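Local coordinates for uncharacterized protein (Bacteroides fragilis, PDB 3NNG) that is of unknown function but folds as an F5/8 type C domain that holds a calcium ion, and belongs to a family whose members often bind carbohydrate or lipid, at residues A[22-27]-A[62-67]; A[40-45]-A[149-154]; A[48-53]-A[81-86]. The protein carries 1 engineered substitution. All coordinates share one frame; numbering follows the deposited sequence.

Contact 1: A[22-27]-A[62-67]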
# COMPACT_ATOMS: atom_id res chain seq x y z
N TRP A 22 10.12 -4.22 -8.10
CA TRP A 22 8.87 -3.48 -8.28
C TRP A 22 9.08 -2.12 -8.93
O TRP A 22 10.12 -1.47 -8.78
CB TRP A 22 8.18 -3.29 -6.93
CG TRP A 22 7.57 -4.53 -6.41
CD1 TRP A 22 7.70 -5.81 -6.92
CD2 TRP A 22 6.73 -4.64 -5.26
NE1 TRP A 22 6.98 -6.70 -6.15
CE2 TRP A 22 6.38 -6.01 -5.12
CE3 TRP A 22 6.23 -3.72 -4.33
CZ2 TRP A 22 5.55 -6.46 -4.11
CZ3 TRP A 22 5.42 -4.17 -3.32
CH2 TRP A 22 5.09 -5.53 -3.21
N SER A 23 8.06 -1.69 -9.67
CA SER A 23 8.05 -0.36 -10.28
C SER A 23 6.85 0.38 -9.69
O SER A 23 5.70 0.05 -9.97
CB SER A 23 7.94 -0.50 -11.81
OG SER A 23 7.94 0.76 -12.46
N VAL A 24 7.13 1.38 -8.86
CA VAL A 24 6.08 1.98 -8.04
C VAL A 24 5.77 3.42 -8.45
O VAL A 24 6.64 4.12 -8.96
CB VAL A 24 6.44 1.95 -6.54
CG1 VAL A 24 6.84 0.53 -6.12
CG2 VAL A 24 7.57 2.92 -6.24
N SER A 25 4.54 3.85 -8.22
CA SER A 25 4.14 5.23 -8.48
C SER A 25 3.01 5.62 -7.55
O SER A 25 2.47 4.77 -6.85
CB SER A 25 3.67 5.39 -9.93
OG SER A 25 2.61 4.48 -10.21
N CYS A 26 2.65 6.90 -7.52
CA CYS A 26 1.58 7.40 -6.66
C CYS A 26 0.89 8.59 -7.29
O CYS A 26 1.34 9.14 -8.29
CB CYS A 26 2.13 7.85 -5.32
SG CYS A 26 3.33 9.20 -5.48
N SER A 27 -0.20 9.01 -6.66
CA SER A 27 -1.01 10.11 -7.15
C SER A 27 -0.24 11.43 -7.15
O SER A 27 -0.25 12.17 -8.12
CB SER A 27 -2.24 10.23 -6.27
OG SER A 27 -1.85 10.32 -4.92
N CYS A 62 -5.98 10.02 -4.24
CA CYS A 62 -4.92 9.65 -3.31
C CYS A 62 -4.64 8.16 -3.42
O CYS A 62 -5.47 7.34 -2.99
CB CYS A 62 -5.33 9.99 -1.88
SG CYS A 62 -4.04 9.68 -0.63
N TRP A 63 -3.50 7.79 -3.99
CA TRP A 63 -3.24 6.38 -4.25
C TRP A 63 -1.76 6.04 -4.42
O TRP A 63 -0.93 6.91 -4.70
CB TRP A 63 -4.06 5.90 -5.46
CG TRP A 63 -3.82 6.70 -6.72
CD1 TRP A 63 -4.56 7.76 -7.17
CD2 TRP A 63 -2.75 6.52 -7.66
NE1 TRP A 63 -4.02 8.24 -8.34
CE2 TRP A 63 -2.91 7.50 -8.66
CE3 TRP A 63 -1.67 5.63 -7.75
CZ2 TRP A 63 -2.03 7.61 -9.75
CZ3 TRP A 63 -0.80 5.74 -8.83
CH2 TRP A 63 -0.99 6.72 -9.81
N TRP A 64 -1.44 4.77 -4.21
CA TRP A 64 -0.09 4.25 -4.37
C TRP A 64 -0.20 2.96 -5.18
O TRP A 64 -1.13 2.17 -5.00
CB TRP A 64 0.57 4.03 -2.99
CG TRP A 64 2.00 3.51 -3.03
CD1 TRP A 64 3.16 4.24 -2.84
CD2 TRP A 64 2.41 2.15 -3.21
NE1 TRP A 64 4.26 3.40 -2.91
CE2 TRP A 64 3.83 2.12 -3.15
CE3 TRP A 64 1.71 0.95 -3.43
CZ2 TRP A 64 4.55 0.94 -3.31
CZ3 TRP A 64 2.44 -0.23 -3.59
CH2 TRP A 64 3.85 -0.22 -3.52
N ASN A 65 0.74 2.75 -6.10
CA ASN A 65 0.61 1.70 -7.11
C ASN A 65 1.93 1.00 -7.29
O ASN A 65 2.99 1.64 -7.23
CB ASN A 65 0.17 2.32 -8.44
CG ASN A 65 -0.14 1.27 -9.50
OD1 ASN A 65 0.75 0.79 -10.21
ND2 ASN A 65 -1.41 0.92 -9.62
N THR A 66 1.89 -0.32 -7.51
CA THR A 66 3.09 -1.06 -7.87
C THR A 66 2.85 -2.01 -9.05
O THR A 66 1.85 -2.74 -9.10
CB THR A 66 3.68 -1.85 -6.66
OG1 THR A 66 4.87 -2.53 -7.07
CG2 THR A 66 2.67 -2.87 -6.12
N VAL A 67 3.76 -1.97 -10.01
CA VAL A 67 3.85 -3.01 -11.03
C VAL A 67 4.81 -4.06 -10.50
O VAL A 67 5.98 -3.78 -10.28
CB VAL A 67 4.41 -2.45 -12.36
CG1 VAL A 67 4.25 -3.48 -13.48
CG2 VAL A 67 3.72 -1.14 -12.73
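W63 has CG between the backbone N and the carbonyl carbon (chi1 56°), and S27 has OG in the same crowded position (chi1 53°). These torsions lay the W63 indole flat against the backbone of C26 and S27. S27 CB stands over the five-membered ring of W63, 3.5 Å from its centroid, in a CH-pi contact. The C26 carbonyl carbon lies over the same indole, nearer its rim, and S25 OG sits at the ring edge. W63 NE1 is hydrogen-bonded to E61 OE2, and R139 makes a cation-pi contact with the ring. S27 OG turns back to accept a hydrogen bond from W63 N at 3.2 Å, while S27 N donates to W63 O at 3.0 Å. S27 is therefore held to W63 by two bonds and a ring face. Strands 23-26 and 63-67 run antiparallel, part of the beta sandwich of the F5/8 type C fold. S23 with V67 and S25 with N65 are the hydrogen-bonded pairs. V67 N to S23 O is nearly straight and measures 2.8 Å; S25 N to N65 O measures 2.9 Å. V24 with T66 and C26 with W64 are non-hydrogen-bonded pairs. S23, S25, N65 and V67 point to one face of the sheet; V24, C26, W64 and T66 point to the opposite one. There W64 has CG anti to the backbone N (chi1 -179°), and its indole reaches along to V24. V24 CG1 touches W64 CZ2 at 3.6 Å. W64 NE1 is hydrogen-bonded to A39 O. T66 puts OG1 against the W22 ring, 3.3 Å from W22 CE3, with CG2 over one face of that ring. T66 OG1 is buried here and has no polar partner in the model.

Contact 2: A[40-45]-A[149-154]. With CA (calcium ion), chain C.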
# COMPACT_ATOMS: atom_id res chain seq x y z
N HIS A 40 8.63 5.24 -3.73
CA HIS A 40 9.62 4.17 -3.54
C HIS A 40 10.01 4.08 -2.06
O HIS A 40 10.46 3.04 -1.60
CB HIS A 40 10.87 4.44 -4.39
CG HIS A 40 11.58 5.71 -4.04
ND1 HIS A 40 11.18 6.95 -4.51
CD2 HIS A 40 12.66 5.94 -3.26
CE1 HIS A 40 11.97 7.88 -4.04
NE2 HIS A 40 12.88 7.30 -3.27
N LEU A 41 9.83 5.17 -1.33
CA LEU A 41 10.14 5.15 0.10
C LEU A 41 9.20 4.24 0.88
O LEU A 41 9.52 3.85 1.98
CB LEU A 41 10.15 6.56 0.70
CG LEU A 41 11.19 7.51 0.11
CD1 LEU A 41 11.06 8.90 0.72
CD2 LEU A 41 12.62 7.00 0.31
N ALA A 42 8.04 3.90 0.32
CA ALA A 42 7.15 2.94 0.98
C ALA A 42 7.62 1.48 0.91
O ALA A 42 7.07 0.62 1.60
CB ALA A 42 5.73 3.06 0.43
N ILE A 43 8.61 1.20 0.06
CA ILE A 43 9.06 -0.19 -0.11
C ILE A 43 10.57 -0.37 0.07
O ILE A 43 11.16 -1.27 -0.52
CB ILE A 43 8.65 -0.76 -1.50
CG1 ILE A 43 9.23 0.09 -2.63
CG2 ILE A 43 7.11 -0.84 -1.63
CD1 ILE A 43 9.41 -0.67 -3.93
N ASP A 44 11.19 0.47 0.90
CA ASP A 44 12.65 0.40 1.05
C ASP A 44 13.12 -0.30 2.32
O ASP A 44 14.31 -0.41 2.57
CB ASP A 44 13.28 1.80 0.93
CG ASP A 44 12.86 2.73 2.06
OD1 ASP A 44 12.21 2.25 3.01
OD2 ASP A 44 13.20 3.93 2.00
N GLY A 45 12.17 -0.80 3.11
CA GLY A 45 12.47 -1.56 4.31
C GLY A 45 12.70 -0.73 5.56
O GLY A 45 13.02 -1.29 6.61
N THR A 149 -2.18 11.86 3.96
CA THR A 149 -1.87 10.54 4.51
C THR A 149 -0.69 9.91 3.76
O THR A 149 -0.09 10.54 2.87
CB THR A 149 -3.14 9.61 4.50
OG1 THR A 149 -2.91 8.43 5.29
CG2 THR A 149 -3.53 9.19 3.08
N GLY A 150 -0.36 8.68 4.12
CA GLY A 150 0.73 7.95 3.47
C GLY A 150 1.06 6.73 4.30
O GLY A 150 0.28 6.34 5.16
N PHE A 151 2.22 6.13 4.05
CA PHE A 151 2.68 5.02 4.88
C PHE A 151 4.16 4.75 4.64
O PHE A 151 4.68 5.03 3.57
CB PHE A 151 1.84 3.76 4.68
CG PHE A 151 1.50 3.45 3.23
CD1 PHE A 151 0.19 3.52 2.79
CD2 PHE A 151 2.49 3.06 2.34
CE1 PHE A 151 -0.13 3.23 1.46
CE2 PHE A 151 2.19 2.77 1.02
CZ PHE A 151 0.87 2.86 0.57
N ALA A 152 4.84 4.24 5.67
CA ALA A 152 6.29 4.14 5.63
C ALA A 152 6.70 2.85 4.99
O ALA A 152 7.73 2.78 4.33
CB ALA A 152 6.87 4.27 7.01
N GLU A 153 5.89 1.82 5.17
CA GLU A 153 6.19 0.52 4.62
C GLU A 153 4.92 -0.19 4.23
O GLU A 153 4.02 -0.34 5.05
CB GLU A 153 6.94 -0.32 5.67
CG GLU A 153 8.41 0.05 5.76
CD GLU A 153 9.13 -0.25 4.45
OE1 GLU A 153 9.06 -1.40 3.99
OE2 GLU A 153 9.75 0.67 3.88
N ILE A 154 4.85 -0.61 2.97
CA ILE A 154 3.79 -1.50 2.52
C ILE A 154 4.40 -2.80 1.99
O ILE A 154 5.47 -2.79 1.38
CB ILE A 154 2.95 -0.88 1.41
CG1 ILE A 154 1.75 -1.79 1.11
CG2 ILE A 154 3.81 -0.62 0.15
CD1 ILE A 154 0.68 -1.11 0.27
CA CA C . 10.12 3.27 4.21
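Two carbonyl oxygens, L41 O and A152 O, face each other only 3.1 Å apart because both bind the same calcium ion. The ion sits in the seam between the segments and takes four ligands from them. L41 O lies 2.4 Å from the calcium CA and A152 O 2.5 Å. D44 OD1 and E153 OE2 are each 2.6 Å from CA. E46 and T49 supply the other three ligand atoms. E153 starts out pointing away from 40-45, but its chain is bent: CG is anti to the carbonyl carbon (chi1 -79°) and chi2 is -64°. This bend returns OE2 to the ion. The carboxylates of D44 and E153 end up nearly parallel, with planes 3° apart. The calcium would offset the repulsion between these close acidic oxygens. G45 N also makes a weak hydrogen bond to E153 OE2, at 2.9 Å, and D44 N makes a second weak hydrogen bond to the same oxygen. E153 OE1 has its own partner, a salt bridge to R19, so both ends of the carboxylate are fixed. Beside the ion the backbones are joined by one well-formed bond. I154 N donates to A42 O at 2.9 Å, in the plane of the carbonyl. Next to it lies an apolar patch. A42 CB meets the edge of the F151 ring, 3.6 Å from F151 CE2. The CG2 methyls of I43 and I154 touch, the two side chains lying side by side. W64 packs against A42, I43 and I154. A calcium held between an early loop and residues late in the chain, by four backbone carbonyls and three side-chain oxygens, is a site well known in F5/8 type C, or discoidin-like, domains.

Contact 3: A[48-53]-A[81-86]. With CA (calcium ion), chain C.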
# COMPACT_ATOMS: atom_id res chain seq x y z
N ASN A 48 11.50 4.82 8.96
CA ASN A 48 11.69 6.26 9.07
C ASN A 48 11.68 7.01 7.75
O ASN A 48 11.83 8.23 7.73
CB ASN A 48 12.94 6.58 9.87
CG ASN A 48 12.72 6.42 11.36
OD1 ASN A 48 11.81 7.04 11.93
ND2 ASN A 48 13.53 5.58 12.01
N THR A 49 11.48 6.30 6.65
CA THR A 49 11.25 6.97 5.37
C THR A 49 9.84 6.62 4.95
O THR A 49 9.38 5.50 5.15
CB THR A 49 12.25 6.51 4.31
OG1 THR A 49 12.11 5.10 4.11
CG2 THR A 49 13.70 6.82 4.76
N THR A 50 9.13 7.57 4.36
CA THR A 50 7.73 7.30 4.10
C THR A 50 7.26 7.94 2.81
O THR A 50 7.77 8.99 2.39
CB THR A 50 6.86 7.81 5.27
OG1 THR A 50 5.49 7.48 5.04
CG2 THR A 50 7.01 9.32 5.38
N TRP A 51 6.29 7.28 2.18
CA TRP A 51 5.47 7.92 1.16
C TRP A 51 4.47 8.82 1.89
O TRP A 51 3.89 8.43 2.90
CB TRP A 51 4.74 6.87 0.31
CG TRP A 51 3.74 7.49 -0.62
CD1 TRP A 51 4.01 8.38 -1.62
CD2 TRP A 51 2.32 7.28 -0.63
NE1 TRP A 51 2.85 8.72 -2.27
CE2 TRP A 51 1.80 8.07 -1.68
CE3 TRP A 51 1.44 6.50 0.13
CZ2 TRP A 51 0.43 8.11 -1.98
CZ3 TRP A 51 0.08 6.54 -0.17
CH2 TRP A 51 -0.41 7.34 -1.22
N PHE A 52 4.26 10.02 1.38
CA PHE A 52 3.32 10.93 2.01
C PHE A 52 2.74 11.81 0.93
O PHE A 52 3.44 12.19 0.01
CB PHE A 52 4.00 11.77 3.10
CG PHE A 52 3.02 12.47 4.02
CD1 PHE A 52 2.34 11.77 5.01
CD2 PHE A 52 2.79 13.84 3.89
CE1 PHE A 52 1.43 12.42 5.86
CE2 PHE A 52 1.89 14.51 4.74
CZ PHE A 52 1.20 13.79 5.72
N THR A 53 1.46 12.12 1.04
CA THR A 53 0.80 12.85 -0.03
C THR A 53 -0.44 13.60 0.45
O THR A 53 -0.82 13.53 1.62
CB THR A 53 0.37 11.86 -1.12
OG1 THR A 53 -0.17 12.55 -2.25
CG2 THR A 53 -0.67 10.90 -0.56
N LYS A 81 2.39 2.89 10.04
CA LYS A 81 2.25 4.34 10.12
C LYS A 81 3.02 4.99 8.98
O LYS A 81 3.92 4.38 8.39
CB LYS A 81 2.83 4.84 11.44
CG LYS A 81 4.32 4.53 11.60
CD LYS A 81 4.90 5.30 12.78
CE LYS A 81 6.38 4.99 12.97
NZ LYS A 81 6.96 5.75 14.10
N GLN A 82 2.69 6.24 8.66
CA GLN A 82 3.62 7.10 7.93
C GLN A 82 4.45 7.81 8.99
O GLN A 82 3.99 7.99 10.13
CB GLN A 82 2.89 8.13 7.05
CG GLN A 82 1.80 8.94 7.76
CD GLN A 82 2.37 10.05 8.64
OE1 GLN A 82 3.37 10.68 8.30
NE2 GLN A 82 1.71 10.30 9.77
N SER A 83 5.66 8.21 8.63
CA SER A 83 6.56 8.80 9.63
C SER A 83 7.00 10.21 9.26
O SER A 83 8.07 10.65 9.65
CB SER A 83 7.80 7.91 9.82
OG SER A 83 8.45 7.69 8.58
N ALA A 84 6.17 10.91 8.49
CA ALA A 84 6.48 12.27 8.06
C ALA A 84 5.94 13.27 9.06
O ALA A 84 6.61 14.26 9.40
CB ALA A 84 5.89 12.53 6.68
N TYR A 85 4.71 13.03 9.51
CA TYR A 85 4.01 13.93 10.41
C TYR A 85 3.19 13.18 11.44
O TYR A 85 3.24 11.95 11.52
CB TYR A 85 3.14 14.90 9.62
CG TYR A 85 3.91 15.85 8.72
CD1 TYR A 85 4.47 17.03 9.23
CD2 TYR A 85 4.08 15.58 7.37
CE1 TYR A 85 5.17 17.90 8.42
CE2 TYR A 85 4.78 16.45 6.54
CZ TYR A 85 5.31 17.61 7.08
OH TYR A 85 6.00 18.48 6.26
N GLY A 86 2.42 13.91 12.24
CA GLY A 86 1.67 13.31 13.32
C GLY A 86 0.77 12.15 12.93
O GLY A 86 0.32 12.04 11.79
CA CA C . 10.12 3.27 4.21
O HOH W 1 10.47 10.46 8.79
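F52 presents one ring face to A84, whose CB lies over it in a CH-pi contact, 4.2 Å from the ring centroid. Y85 CD2 comes over the same face, toward the outer rim, 3.6 Å from F52 CE2. The two aromatic planes meet obliquely at 48°. Next to them T50 CG2 packs on A84 CB at 3.6 Å, and T50 OG1 lies alongside Q82 CB while hydrogen-bonded to W51 O. Q82 shapes the loop that carries these groups. Its chain is bent, with CG between the backbone N and the carbonyl carbon (chi1 51°) and chi2 at 77°, so the amide curls back over its own loop. Q82 OE1 accepts two bonds, from A84 N at 2.8 Å and from Y85 N at 3.0 Å. The Y85 bond is nearly straight and uses a lone pair of OE1. Q82 NE2 donates to Y85 O at 2.9 Å. Three bonds thus fix the amide, and its OE1 rests near F52 CD1 and CE1. At the other end of the contact, one water bridges the backbones, giving bonds to N48 O at 2.8 Å and S83 O at 2.6 Å. S83 OG is hydrogen-bonded to I47 O. Strand 51-54 is met here by the loop between strands 71-79 and 93-100. T49 points away from that loop and binds the calcium through O and OG1. The polar bonds are thus spent mostly within the 81-86 loop, which implies a turn that sets its own shape and is joined to 48-53 by apolar packing and the water.

Overall arrangement
Following the chain from the N terminus, 22-27 comes first, then 40-45, 48-53 and 62-67, where contact 1 closes the first loop. Contacts 2 and 3 both start inside that loop and end beyond it, so each crosses contact 1. Contact 3 closes at 81-86. Contact 2 closes last, at 149-154, and encloses contact 3. Contacts 2 and 3 share the calcium ion, and T149 and T53 join their neighbouring strands. W64 of contact 1 packs on A42 and I43 of contact 2 and on W51 of contact 3. Contact 1 joins strand 23-26 to strand 63-68, contact 2 loop 40-45 to strand 148-159, and contact 3 the start of strand 51-54 to the loop after strand 71-79.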